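Local structure of short-chain dehydrogenase/reductase SDR (Burkholderia phymatum, 5IG2) at residues F10-K15 with L248-I253; S24-A29 with T243-L248; R28-K33 with L94-A99. The protein binds NAD and probably catalyses oxidation of a CH-OH group, or the reverse carbonyl reduction, with the dinucleotide as hydride carrier. One frame throughout, in Å; residues are numbered along the deposited sequence.

Contact 1: F10-K15 with L248-I253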
loop_
_atom_site.group_PDB
_atom_site.type_symbol
_atom_site.label_atom_id
_atom_site.label_comp_id
_atom_site.label_asym_id
_atom_site.label_seq_id
_atom_site.Cartn_x
_atom_site.Cartn_y
_atom_site.Cartn_z
ATOM N N PHE B 10 -15.873 -51.294 20.025
ATOM C CA PHE B 10 -15.352 -50.852 21.314
ATOM C C PHE B 10 -15.844 -49.440 21.610
ATOM O O PHE B 10 -15.760 -48.553 20.756
ATOM C CB PHE B 10 -13.823 -50.895 21.302
ATOM C CG PHE B 10 -13.195 -50.719 22.653
ATOM C CD1 PHE B 10 -12.925 -49.452 23.149
ATOM C CD2 PHE B 10 -12.856 -51.823 23.420
ATOM C CE1 PHE B 10 -12.344 -49.295 24.398
ATOM C CE2 PHE B 10 -12.272 -51.675 24.663
ATOM C CZ PHE B 10 -12.014 -50.412 25.154
ATOM N N GLU B 11 -16.371 -49.238 22.818
ATOM C CA GLU B 11 -16.927 -47.950 23.217
ATOM C C GLU B 11 -15.871 -47.122 23.944
ATOM O O GLU B 11 -15.170 -47.625 24.829
ATOM C CB GLU B 11 -18.152 -48.157 24.107
ATOM C CG GLU B 11 -19.295 -48.873 23.402
ATOM C CD GLU B 11 -20.303 -49.506 24.364
ATOM O OE1 GLU B 11 -20.359 -49.105 25.558
ATOM O OE2 GLU B 11 -21.045 -50.412 23.907
ATOM N N PHE B 12 -15.757 -45.856 23.566
ATOM C CA PHE B 12 -14.762 -44.963 24.148
ATOM C C PHE B 12 -15.351 -43.889 25.052
ATOM O O PHE B 12 -14.760 -43.572 26.086
ATOM C CB PHE B 12 -13.951 -44.285 23.033
ATOM C CG PHE B 12 -13.223 -45.246 22.139
ATOM C CD1 PHE B 12 -12.010 -45.784 22.521
ATOM C CD2 PHE B 12 -13.748 -45.600 20.907
ATOM C CE1 PHE B 12 -11.339 -46.667 21.690
ATOM C CE2 PHE B 12 -13.081 -46.478 20.074
ATOM C CZ PHE B 12 -11.872 -47.008 20.466
ATOM N N ASP B 13 -16.487 -43.303 24.683
ATOM C CA ASP B 13 -17.003 -42.151 25.409
ATOM C C ASP B 13 -17.308 -42.532 26.850
ATOM O O ASP B 13 -18.018 -43.508 27.105
ATOM C CB ASP B 13 -18.257 -41.625 24.718
ATOM C CG ASP B 13 -18.636 -40.227 25.176
ATOM O OD1 ASP B 13 -18.143 -39.785 26.235
ATOM O OD2 ASP B 13 -19.437 -39.575 24.479
ATOM N N GLY B 14 -16.756 -41.764 27.792
ATOM C CA GLY B 14 -16.916 -42.040 29.204
ATOM C C GLY B 14 -15.977 -43.081 29.782
ATOM O O GLY B 14 -16.008 -43.305 31.001
ATOM N N LYS B 15 -15.150 -43.730 28.957
ATOM C CA LYS B 15 -14.187 -44.729 29.405
ATOM C C LYS B 15 -12.856 -44.075 29.791
ATOM O O LYS B 15 -12.588 -42.914 29.474
ATOM C CB LYS B 15 -13.961 -45.776 28.319
ATOM C CG LYS B 15 -15.237 -46.402 27.790
ATOM C CD LYS B 15 -15.977 -47.146 28.866
ATOM C CE LYS B 15 -17.189 -47.846 28.296
ATOM N NZ LYS B 15 -17.882 -48.624 29.368
ATOM N N LEU B 248 -5.347 -43.905 13.192
ATOM C CA LEU B 248 -5.327 -45.301 12.759
ATOM C C LEU B 248 -5.348 -46.252 13.946
ATOM O O LEU B 248 -5.963 -47.318 13.881
ATOM C CB LEU B 248 -4.099 -45.570 11.887
ATOM C CG LEU B 248 -4.036 -44.779 10.577
ATOM C CD1 LEU B 248 -2.597 -44.742 10.079
ATOM C CD2 LEU B 248 -4.964 -45.398 9.540
ATOM N N THR B 249 -4.668 -45.897 15.034
ATOM C CA THR B 249 -4.641 -46.782 16.198
ATOM C C THR B 249 -6.036 -46.938 16.800
ATOM O O THR B 249 -6.480 -48.056 17.088
ATOM C CB THR B 249 -3.644 -46.245 17.226
ATOM O OG1 THR B 249 -2.335 -46.274 16.651
ATOM C CG2 THR B 249 -3.651 -47.079 18.510
ATOM N N PHE B 250 -6.761 -45.828 16.974
ATOM C CA PHE B 250 -8.104 -45.935 17.539
ATOM C C PHE B 250 -9.057 -46.685 16.604
ATOM O O PHE B 250 -9.927 -47.431 17.070
ATOM C CB PHE B 250 -8.637 -44.544 17.882
ATOM C CG PHE B 250 -8.234 -44.066 19.257
ATOM C CD1 PHE B 250 -6.956 -43.574 19.489
ATOM C CD2 PHE B 250 -9.128 -44.127 20.318
ATOM C CE1 PHE B 250 -6.587 -43.127 20.753
ATOM C CE2 PHE B 250 -8.769 -43.684 21.580
ATOM C CZ PHE B 250 -7.490 -43.183 21.795
ATOM N N GLU B 251 -8.919 -46.505 15.286
ATOM C CA GLU B 251 -9.713 -47.314 14.365
ATOM C C GLU B 251 -9.456 -48.802 14.585
ATOM O O GLU B 251 -10.397 -49.608 14.595
ATOM C CB GLU B 251 -9.414 -46.924 12.913
ATOM C CG GLU B 251 -9.996 -45.591 12.507
ATOM C CD GLU B 251 -9.503 -45.110 11.148
ATOM O OE1 GLU B 251 -8.626 -45.773 10.552
ATOM O OE2 GLU B 251 -9.987 -44.057 10.683
ATOM N N ALA B 252 -8.186 -49.187 14.775
ATOM C CA ALA B 252 -7.878 -50.595 15.008
ATOM C C ALA B 252 -8.472 -51.081 16.326
ATOM O O ALA B 252 -9.031 -52.184 16.392
ATOM C CB ALA B 252 -6.364 -50.814 14.987
ATOM N N ILE B 253 -8.351 -50.279 17.390
ATOM C CA ILE B 253 -8.941 -50.648 18.677
ATOM C C ILE B 253 -10.436 -50.868 18.527
ATOM O O ILE B 253 -10.998 -51.833 19.063
ATOM C CB ILE B 253 -8.663 -49.573 19.743
ATOM C CG1 ILE B 253 -7.164 -49.378 19.986
ATOM C CG2 ILE B 253 -9.384 -49.919 21.037
ATOM C CD1 ILE B 253 -6.880 -48.135 20.831
#

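Contact 2: S24-A29 with T243-L248. With NAD (nicotinamide-adenine-dinucleotide), chain F.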
loop_
_atom_site.group_PDB
_atom_site.type_symbol
_atom_site.label_atom_id
_atom_site.label_comp_id
_atom_site.label_asym_id
_atom_site.label_seq_id
_atom_site.Cartn_x
_atom_site.Cartn_y
_atom_site.Cartn_z
ATOM N N SER B 24 4.580 -36.193 24.743
ATOM C CA SER B 24 5.145 -35.898 23.433
ATOM C C SER B 24 4.642 -36.940 22.443
ATOM O O SER B 24 4.058 -37.952 22.830
ATOM C CB SER B 24 6.678 -35.883 23.514
ATOM O OG SER B 24 7.294 -35.652 22.260
ATOM N N GLY B 25 4.845 -36.653 21.156
ATOM C CA GLY B 25 4.708 -37.661 20.102
ATOM C C GLY B 25 3.404 -38.443 20.111
ATOM O O GLY B 25 2.311 -37.876 20.236
ATOM N N PHE B 26 3.513 -39.771 19.952
ATOM C CA PHE B 26 2.320 -40.619 19.870
ATOM C C PHE B 26 1.462 -40.500 21.121
ATOM O O PHE B 26 0.231 -40.432 21.032
ATOM C CB PHE B 26 2.683 -42.097 19.682
ATOM C CG PHE B 26 3.464 -42.406 18.426
ATOM C CD1 PHE B 26 3.463 -41.548 17.339
ATOM C CD2 PHE B 26 4.197 -43.585 18.343
ATOM C CE1 PHE B 26 4.189 -41.856 16.194
ATOM C CE2 PHE B 26 4.922 -43.896 17.209
ATOM C CZ PHE B 26 4.914 -43.034 16.127
ATOM N N GLY B 27 2.085 -40.525 22.297
ATOM C CA GLY B 27 1.302 -40.518 23.521
ATOM C C GLY B 27 0.421 -39.289 23.626
ATOM O O GLY B 27 -0.773 -39.382 23.944
ATOM N N ARG B 28 0.997 -38.122 23.332
ATOM C CA ARG B 28 0.225 -36.887 23.322
ATOM C C ARG B 28 -0.922 -36.962 22.319
ATOM O O ARG B 28 -2.034 -36.504 22.602
ATOM C CB ARG B 28 1.154 -35.727 23.001
ATOM C CG ARG B 28 0.505 -34.371 22.942
ATOM C CD ARG B 28 1.596 -33.329 22.699
ATOM N NE ARG B 28 1.090 -31.963 22.605
ATOM C CZ ARG B 28 0.682 -31.396 21.473
ATOM N NH1 ARG B 28 0.713 -32.075 20.336
ATOM N NH2 ARG B 28 0.239 -30.151 21.480
ATOM N N ALA B 29 -0.668 -37.547 21.141
ATOM C CA ALA B 29 -1.706 -37.670 20.119
ATOM C C ALA B 29 -2.800 -38.650 20.544
ATOM O O ALA B 29 -3.987 -38.423 20.264
ATOM C CB ALA B 29 -1.076 -38.097 18.792
ATOM N N THR B 243 -0.729 -37.399 14.897
ATOM C CA THR B 243 -2.189 -37.401 14.820
ATOM C C THR B 243 -2.695 -38.545 13.952
ATOM O O THR B 243 -3.692 -39.192 14.289
ATOM C CB THR B 243 -2.678 -36.057 14.268
ATOM O OG1 THR B 243 -2.286 -35.008 15.159
ATOM C CG2 THR B 243 -4.201 -36.035 14.121
ATOM N N ASP B 244 -2.035 -38.795 12.814
ATOM C CA ASP B 244 -2.462 -39.879 11.933
ATOM C C ASP B 244 -2.274 -41.231 12.600
ATOM O O ASP B 244 -3.131 -42.116 12.482
ATOM C CB ASP B 244 -1.685 -39.835 10.617
ATOM C CG ASP B 244 -1.879 -38.525 9.857
ATOM O OD1 ASP B 244 -3.049 -38.151 9.592
ATOM O OD2 ASP B 244 -0.857 -37.874 9.525
ATOM N N VAL B 245 -1.149 -41.416 13.288
ATOM C CA VAL B 245 -0.933 -42.653 14.031
ATOM C C VAL B 245 -2.052 -42.856 15.044
ATOM O O VAL B 245 -2.602 -43.957 15.173
ATOM C CB VAL B 245 0.460 -42.642 14.693
ATOM C CG1 VAL B 245 0.626 -43.836 15.645
ATOM C CG2 VAL B 245 1.537 -42.670 13.620
ATOM N N ALA B 246 -2.440 -41.789 15.743
ATOM C CA ALA B 246 -3.511 -41.911 16.725
ATOM C C ALA B 246 -4.825 -42.282 16.052
ATOM O O ALA B 246 -5.551 -43.163 16.531
ATOM C CB ALA B 246 -3.658 -40.612 17.517
ATOM N N THR B 247 -5.144 -41.628 14.933
ATOM C CA THR B 247 -6.381 -41.948 14.230
ATOM C C THR B 247 -6.415 -43.417 13.836
ATOM O O THR B 247 -7.391 -44.120 14.120
ATOM C CB THR B 247 -6.542 -41.058 13.001
ATOM O OG1 THR B 247 -6.703 -39.697 13.420
ATOM C CG2 THR B 247 -7.762 -41.481 12.208
ATOM N N LEU B 248 -5.347 -43.905 13.192
ATOM C CA LEU B 248 -5.327 -45.301 12.759
ATOM C C LEU B 248 -5.348 -46.252 13.946
ATOM O O LEU B 248 -5.963 -47.318 13.881
ATOM C CB LEU B 248 -4.099 -45.570 11.887
ATOM C CG LEU B 248 -4.036 -44.779 10.577
ATOM C CD1 LEU B 248 -2.597 -44.742 10.079
ATOM C CD2 LEU B 248 -4.964 -45.398 9.540
HETATM P PA NAD F . 8.666 -39.080 21.964
HETATM O O1A NAD F . 10.037 -38.800 22.440
HETATM O O2A NAD F . 8.002 -37.887 21.260
HETATM O O5B NAD F . 7.690 -39.606 23.107
HETATM C C5B NAD F . 8.101 -40.651 24.008
HETATM C C4B NAD F . 7.855 -40.149 25.404
HETATM O O4B NAD F . 8.221 -41.177 26.351
HETATM C C3B NAD F . 8.635 -38.883 25.802
HETATM O O3B NAD F . 7.761 -37.852 26.246
HETATM C C2B NAD F . 9.542 -39.360 26.948
HETATM O O2B NAD F . 9.723 -38.367 27.950
HETATM C C1B NAD F . 8.738 -40.531 27.494
HETATM N N9A NAD F . 9.518 -41.487 28.268
HETATM C C8A NAD F . 10.786 -41.937 28.006
HETATM N N7A NAD F . 11.285 -42.707 28.943
HETATM C C5A NAD F . 10.271 -42.774 29.886
HETATM C C6A NAD F . 10.175 -43.426 31.129
HETATM N N6A NAD F . 11.185 -44.090 31.698
HETATM N N1A NAD F . 9.008 -43.325 31.803
HETATM C C2A NAD F . 8.017 -42.602 31.268
HETATM N N3A NAD F . 8.000 -41.920 30.117
HETATM C C4A NAD F . 9.168 -42.043 29.473
HETATM O O3 NAD F . 8.691 -40.314 20.962
HETATM P PN NAD F . 7.522 -41.170 20.288
HETATM O O1N NAD F . 6.212 -40.507 20.509
HETATM O O2N NAD F . 7.956 -41.464 18.905
HETATM O O5D NAD F . 7.637 -42.494 21.164
HETATM C C5D NAD F . 6.473 -43.281 21.498
HETATM C C4D NAD F . 6.752 -44.716 21.125
HETATM O O4D NAD F . 6.740 -44.874 19.686
HETATM C C3D NAD F . 8.098 -45.275 21.606
HETATM O O3D NAD F . 7.907 -46.580 22.137
HETATM C C2D NAD F . 8.914 -45.356 20.314
HETATM O O2D NAD F . 9.910 -46.367 20.409
HETATM C C1D NAD F . 7.804 -45.714 19.338
HETATM N N1N NAD F . 8.107 -45.519 17.839
HETATM C C2N NAD F . 8.410 -44.286 17.393
HETATM C C3N NAD F . 8.646 -44.076 16.047
HETATM C C7N NAD F . 8.835 -42.716 15.449
HETATM O O7N NAD F . 9.363 -42.613 14.331
HETATM N N7N NAD F . 8.534 -41.663 16.191
HETATM C C4N NAD F . 8.551 -45.156 15.178
HETATM C C5N NAD F . 8.220 -46.409 15.663
HETATM C C6N NAD F . 8.006 -46.576 17.008
#

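Contact 3: R28-K33 with L94-A99. With NAD (nicotinamide-adenine-dinucleotide), chain F.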
loop_
_atom_site.group_PDB
_atom_site.type_symbol
_atom_site.label_atom_id
_atom_site.label_comp_id
_atom_site.label_asym_id
_atom_site.label_seq_id
_atom_site.Cartn_x
_atom_site.Cartn_y
_atom_site.Cartn_z
ATOM N N ARG B 28 0.997 -38.122 23.332
ATOM C CA ARG B 28 0.225 -36.887 23.322
ATOM C C ARG B 28 -0.922 -36.962 22.319
ATOM O O ARG B 28 -2.034 -36.504 22.602
ATOM C CB ARG B 28 1.154 -35.727 23.001
ATOM C CG ARG B 28 0.505 -34.371 22.942
ATOM C CD ARG B 28 1.596 -33.329 22.699
ATOM N NE ARG B 28 1.090 -31.963 22.605
ATOM C CZ ARG B 28 0.682 -31.396 21.473
ATOM N NH1 ARG B 28 0.713 -32.075 20.336
ATOM N NH2 ARG B 28 0.239 -30.151 21.480
ATOM N N ALA B 29 -0.668 -37.547 21.141
ATOM C CA ALA B 29 -1.706 -37.670 20.119
ATOM C C ALA B 29 -2.800 -38.650 20.544
ATOM O O ALA B 29 -3.987 -38.423 20.264
ATOM C CB ALA B 29 -1.076 -38.097 18.792
ATOM N N PHE B 30 -2.422 -39.756 21.203
ATOM C CA PHE B 30 -3.422 -40.642 21.791
ATOM C C PHE B 30 -4.308 -39.887 22.776
ATOM O O PHE B 30 -5.530 -40.079 22.808
ATOM C CB PHE B 30 -2.751 -41.816 22.513
ATOM C CG PHE B 30 -1.959 -42.733 21.621
ATOM C CD1 PHE B 30 -2.287 -42.900 20.277
ATOM C CD2 PHE B 30 -0.890 -43.460 22.147
ATOM C CE1 PHE B 30 -1.541 -43.779 19.475
ATOM C CE2 PHE B 30 -0.147 -44.331 21.353
ATOM C CZ PHE B 30 -0.466 -44.488 20.021
ATOM N N ALA B 31 -3.700 -39.047 23.608
ATOM C CA ALA B 31 -4.464 -38.309 24.601
ATOM C C ALA B 31 -5.422 -37.333 23.931
ATOM O O ALA B 31 -6.589 -37.224 24.331
ATOM C CB ALA B 31 -3.499 -37.596 25.550
ATOM N N GLU B 32 -4.957 -36.646 22.883
ATOM C CA GLU B 32 -5.825 -35.739 22.146
ATOM C C GLU B 32 -6.982 -36.489 21.508
ATOM O O GLU B 32 -8.129 -36.037 21.560
ATOM C CB GLU B 32 -5.023 -34.999 21.083
ATOM C CG GLU B 32 -4.018 -34.024 21.660
ATOM C CD GLU B 32 -3.071 -33.481 20.599
ATOM O OE1 GLU B 32 -2.694 -34.249 19.688
ATOM O OE2 GLU B 32 -2.704 -32.289 20.675
ATOM N N LYS B 33 -6.699 -37.639 20.895
ATOM C CA LYS B 33 -7.768 -38.415 20.270
ATOM C C LYS B 33 -8.739 -38.943 21.322
ATOM O O LYS B 33 -9.958 -38.862 21.142
ATOM C CB LYS B 33 -7.170 -39.561 19.446
ATOM C CG LYS B 33 -8.192 -40.432 18.735
ATOM C CD LYS B 33 -9.011 -39.640 17.720
ATOM C CE LYS B 33 -9.946 -40.582 16.971
ATOM N NZ LYS B 33 -10.751 -39.893 15.931
ATOM N N LEU B 94 -8.583 -48.556 28.787
ATOM C CA LEU B 94 -7.628 -48.528 27.693
ATOM C C LEU B 94 -6.254 -48.205 28.261
ATOM O O LEU B 94 -6.102 -47.222 28.992
ATOM C CB LEU B 94 -8.058 -47.482 26.661
ATOM C CG LEU B 94 -7.448 -47.489 25.270
ATOM C CD1 LEU B 94 -7.431 -48.894 24.692
ATOM C CD2 LEU B 94 -8.246 -46.539 24.388
ATOM N N LEU B 95 -5.262 -49.032 27.935
ATOM C CA LEU B 95 -3.891 -48.809 28.375
ATOM C C LEU B 95 -2.995 -48.750 27.153
ATOM O O LEU B 95 -2.982 -49.687 26.349
ATOM C CB LEU B 95 -3.410 -49.915 29.320
ATOM C CG LEU B 95 -1.913 -49.864 29.667
ATOM C CD1 LEU B 95 -1.583 -48.612 30.484
ATOM C CD2 LEU B 95 -1.475 -51.115 30.417
ATOM N N PHE B 96 -2.243 -47.659 27.022
ATOM C CA PHE B 96 -1.238 -47.507 25.968
ATOM C C PHE B 96 0.137 -47.605 26.624
ATOM O O PHE B 96 0.595 -46.640 27.245
ATOM C CB PHE B 96 -1.384 -46.167 25.242
ATOM C CG PHE B 96 -2.632 -46.032 24.417
ATOM C CD1 PHE B 96 -3.810 -45.585 24.981
ATOM C CD2 PHE B 96 -2.611 -46.303 23.061
ATOM C CE1 PHE B 96 -4.954 -45.442 24.216
ATOM C CE2 PHE B 96 -3.753 -46.162 22.291
ATOM C CZ PHE B 96 -4.925 -45.727 22.868
ATOM N N ASN B 97 0.802 -48.758 26.490
ATOM C CA ASN B 97 2.190 -48.901 26.960
ATOM C C ASN B 97 3.084 -48.394 25.834
ATOM O O ASN B 97 3.532 -49.151 24.966
ATOM C CB ASN B 97 2.525 -50.345 27.333
ATOM C CG ASN B 97 1.733 -50.857 28.537
ATOM O OD1 ASN B 97 1.743 -50.257 29.613
ATOM N ND2 ASN B 97 1.055 -51.985 28.356
ATOM N N ASN B 98 3.345 -47.097 25.852
ATOM C CA ASN B 98 3.828 -46.388 24.679
ATOM C C ASN B 98 5.164 -45.677 24.877
ATOM O O ASN B 98 5.895 -45.500 23.899
ATOM C CB ASN B 98 2.750 -45.378 24.231
ATOM C CG ASN B 98 3.254 -44.387 23.197
ATOM O OD1 ASN B 98 3.431 -44.721 22.017
ATOM N ND2 ASN B 98 3.477 -43.157 23.634
ATOM N N ALA B 99 5.507 -45.270 26.099
ATOM C CA ALA B 99 6.815 -44.667 26.345
ATOM C C ALA B 99 7.920 -45.531 25.759
ATOM O O ALA B 99 7.860 -46.764 25.797
ATOM C CB ALA B 99 7.055 -44.474 27.847
HETATM P PA NAD F . 8.666 -39.080 21.964
HETATM O O1A NAD F . 10.037 -38.800 22.440
HETATM O O2A NAD F . 8.002 -37.887 21.260
HETATM O O5B NAD F . 7.690 -39.606 23.107
HETATM C C5B NAD F . 8.101 -40.651 24.008
HETATM C C4B NAD F . 7.855 -40.149 25.404
HETATM O O4B NAD F . 8.221 -41.177 26.351
HETATM C C3B NAD F . 8.635 -38.883 25.802
HETATM O O3B NAD F . 7.761 -37.852 26.246
HETATM C C2B NAD F . 9.542 -39.360 26.948
HETATM O O2B NAD F . 9.723 -38.367 27.950
HETATM C C1B NAD F . 8.738 -40.531 27.494
HETATM N N9A NAD F . 9.518 -41.487 28.268
HETATM C C8A NAD F . 10.786 -41.937 28.006
HETATM N N7A NAD F . 11.285 -42.707 28.943
HETATM C C5A NAD F . 10.271 -42.774 29.886
HETATM C C6A NAD F . 10.175 -43.426 31.129
HETATM N N6A NAD F . 11.185 -44.090 31.698
HETATM N N1A NAD F . 9.008 -43.325 31.803
HETATM C C2A NAD F . 8.017 -42.602 31.268
HETATM N N3A NAD F . 8.000 -41.920 30.117
HETATM C C4A NAD F . 9.168 -42.043 29.473
HETATM O O3 NAD F . 8.691 -40.314 20.962
HETATM P PN NAD F . 7.522 -41.170 20.288
HETATM O O1N NAD F . 6.212 -40.507 20.509
HETATM O O2N NAD F . 7.956 -41.464 18.905
HETATM O O5D NAD F . 7.637 -42.494 21.164
HETATM C C5D NAD F . 6.473 -43.281 21.498
HETATM C C4D NAD F . 6.752 -44.716 21.125
HETATM O O4D NAD F . 6.740 -44.874 19.686
HETATM C C3D NAD F . 8.098 -45.275 21.606
HETATM O O3D NAD F . 7.907 -46.580 22.137
HETATM C C2D NAD F . 8.914 -45.356 20.314
HETATM O O2D NAD F . 9.910 -46.367 20.409
HETATM C C1D NAD F . 7.804 -45.714 19.338
HETATM N N1N NAD F . 8.107 -45.519 17.839
HETATM C C2N NAD F . 8.410 -44.286 17.393
HETATM C C3N NAD F . 8.646 -44.076 16.047
HETATM C C7N NAD F . 8.835 -42.716 15.449
HETATM O O7N NAD F . 9.363 -42.613 14.331
HETATM N N7N NAD F . 8.534 -41.663 16.191
HETATM C C4N NAD F . 8.551 -45.156 15.178
HETATM C C5N NAD F . 8.220 -46.409 15.663
HETATM C C6N NAD F . 8.006 -46.576 17.008
#

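Contact 1: F10-K15 with L248-I253
Phe12 reaches across to helix 242-254 with the far end of its ring and meets two side chains one helical turn apart, Phe250 and Ile253. The closest approach is ring to ring, Phe12 CE1 lying 3.6 Å from Phe250 CD2. The two planes are inclined at 49° with centroids 5.4 Å apart, an oblique pairing. Phe250 CD2 sits over a face of the Phe12 ring, whereas the CG2 methyl of Ile253 comes up at its edge, near the ring plane, 3.9 Å from Phe12 CE1. The same methyl serves a second ring: it lies over one face of Phe10, displaced toward the rim, at 4.1 Å from Phe10 CD1. Ile253 CG2 can do both because it stands anti to its own backbone N, while CG1 (chi1 -61°) lies beside that N, anti to the carbonyl carbon. Phe10 also touches the helix backbone, its CB resting 3.7 Å from Ile253 O.

The two phenylalanines of the loop support each other as well, since Phe10 CD1 lies over a face of the Phe12 ring. Behind Phe12 the chain folds back in a type II beta turn from Phe12 to Lys15, closed by the bond from Lys15 N to Phe12 O (2.9 Å); Gly14 has the positive phi that this turn requires. Between side chains the contact is apolar, but a backbone hydrogen bond between Phe10 and Ala254 fastens the loop to the end of the same helix.

Further out, Phe250 packs on Leu37 and on Lys33 of helix 25-36, and Ile253 on Leu94 and Phe96 of strand 94-97. Phe10 and Ile253 both touch His145 of strand 144-149, so the loop leading into strand 16-20 borders helix 242-254 where that helix lies against the central parallel sheet.

Contact 2: S24-A29 with T243-L248
This is a helix-to-helix packing contact beside the cofactor, where the start of helix 25-36, the first helix of the Rossmann fold, meets helix 242-254. The short segments 25-29 and 243-248 approach to 8.4 Å between axes and cross at -58°, a close passage made possible by small residues. Ala29 CB lies 3.8 Å from Ala246 CB, and the Ala246 methyl also rests 3.5 Å from the backbone oxygen Ala29 O.

Alongside this alanine pair, the Phe26 ring lies between Val245 of helix 242-254 and the dinucleotide. Val245 CG1 stands over the centre of one ring face, 4.1 Å from the centroid, in a CH-pi contact; its CG2 touches the ring at Phe26 CE1. The opposite face is turned to the nicotinamide-side phosphate, with NAD O2N over its centre. With chi1 at -61°, Phe26 CG is anti to its carbonyl carbon, and the ring runs out along the nicotinamide ribose, where Phe26 CE2 comes within 3.2 Å of NAD O4D. Val199 touches both Phe26 and Val245.

The backbone of Phe26 binds the diphosphate: its N donates to NAD O1N at 2.9 Å with an N-H...O angle of 153°. The preceding Gly25, whose phi is positive, brings its CA to 3.2 Å from that oxygen. Ser24 OG donates a short hydrogen bond, 2.5 Å, to NAD O2A of the other phosphate. A glycine-rich turn leading into the first helix, with diphosphate oxygens bound at the helix start, is the hallmark of the dinucleotide-binding Rossmann fold of short-chain dehydrogenases.

Contact 3: R28-K33 with L94-A99
Phe30 projects from helix 25-36 toward strand 94-97 and lays its ring against that of Phe96. From CB, with CG anti to the carbonyl carbon, the side chain descends onto the sheet. CG lies over the CD2-CE2 side of the neighbouring ring, 3.9 Å from Phe96 CE2, and Phe30 CD1 lies toward that same CE2. One step on, Phe30 CD2 makes the tightest approach, 3.4 Å from Phe96 CD2, with Phe30 CE2 almost as close. The outermost atom, CZ, brushes Phe96 CD2 at 4.1 Å. The rings form an offset stack, centroids 4.4 Å apart and planes at 24°, each meeting the other's face toward the rim.

Such packing of a helix on the strand next to its own belongs to the Rossmann fold: strand 94-97 lies beside strand 16-20, which precedes helix 25-36, and Ile19 of that strand touches both phenylalanines.

Beyond the stack, Phe30 CE2 also reaches the Asn98 amide, 3.7 Å from Asn98 OD1, with ring and amide planes 70° apart. This oxygen is hydrogen-bonded to Thr149 OG1. Asn98 CG is swung anti to the backbone N (chi1 168°), which puts the amide between the Phe30 ring and the cofactor; OD1 lies 3.4 Å from NAD C4D. The backbone of the same residue binds the nicotinamide ribose, Asn98 O accepting from NAD O3D at 2.9 Å. Just before it, the chain bends in an inverse gamma turn centred on Asn97, while Thr20 OG1 is hydrogen-bonded to both Asn98 N and Ala99 N. Ala99 presents its methyl to the adenine, with CB 3.5 Å from NAD N3A.

From the N terminus, the loop 10-15 opens the widest of the three closures: contact 1 joins it to segment 248-253, 233 residues on, and encloses the other two. Strand 16-20 leads to helix 25-36, whose beginning starts both remaining loops. Contact 3 closes first, at strand 94-97 and the turn after it; contact 2 waits for segment 243-248. Helix 242-254 thus carries contact 2 and, farther along, contact 1, while Arg28 and Ala29 are common to the segments of contacts 2 and 3. Between contacts 1 and 3, Phe250 packs on Phe96; between 2 and 3, Ala246 packs on Phe30. Contacts 2 and 3 both touch NAD.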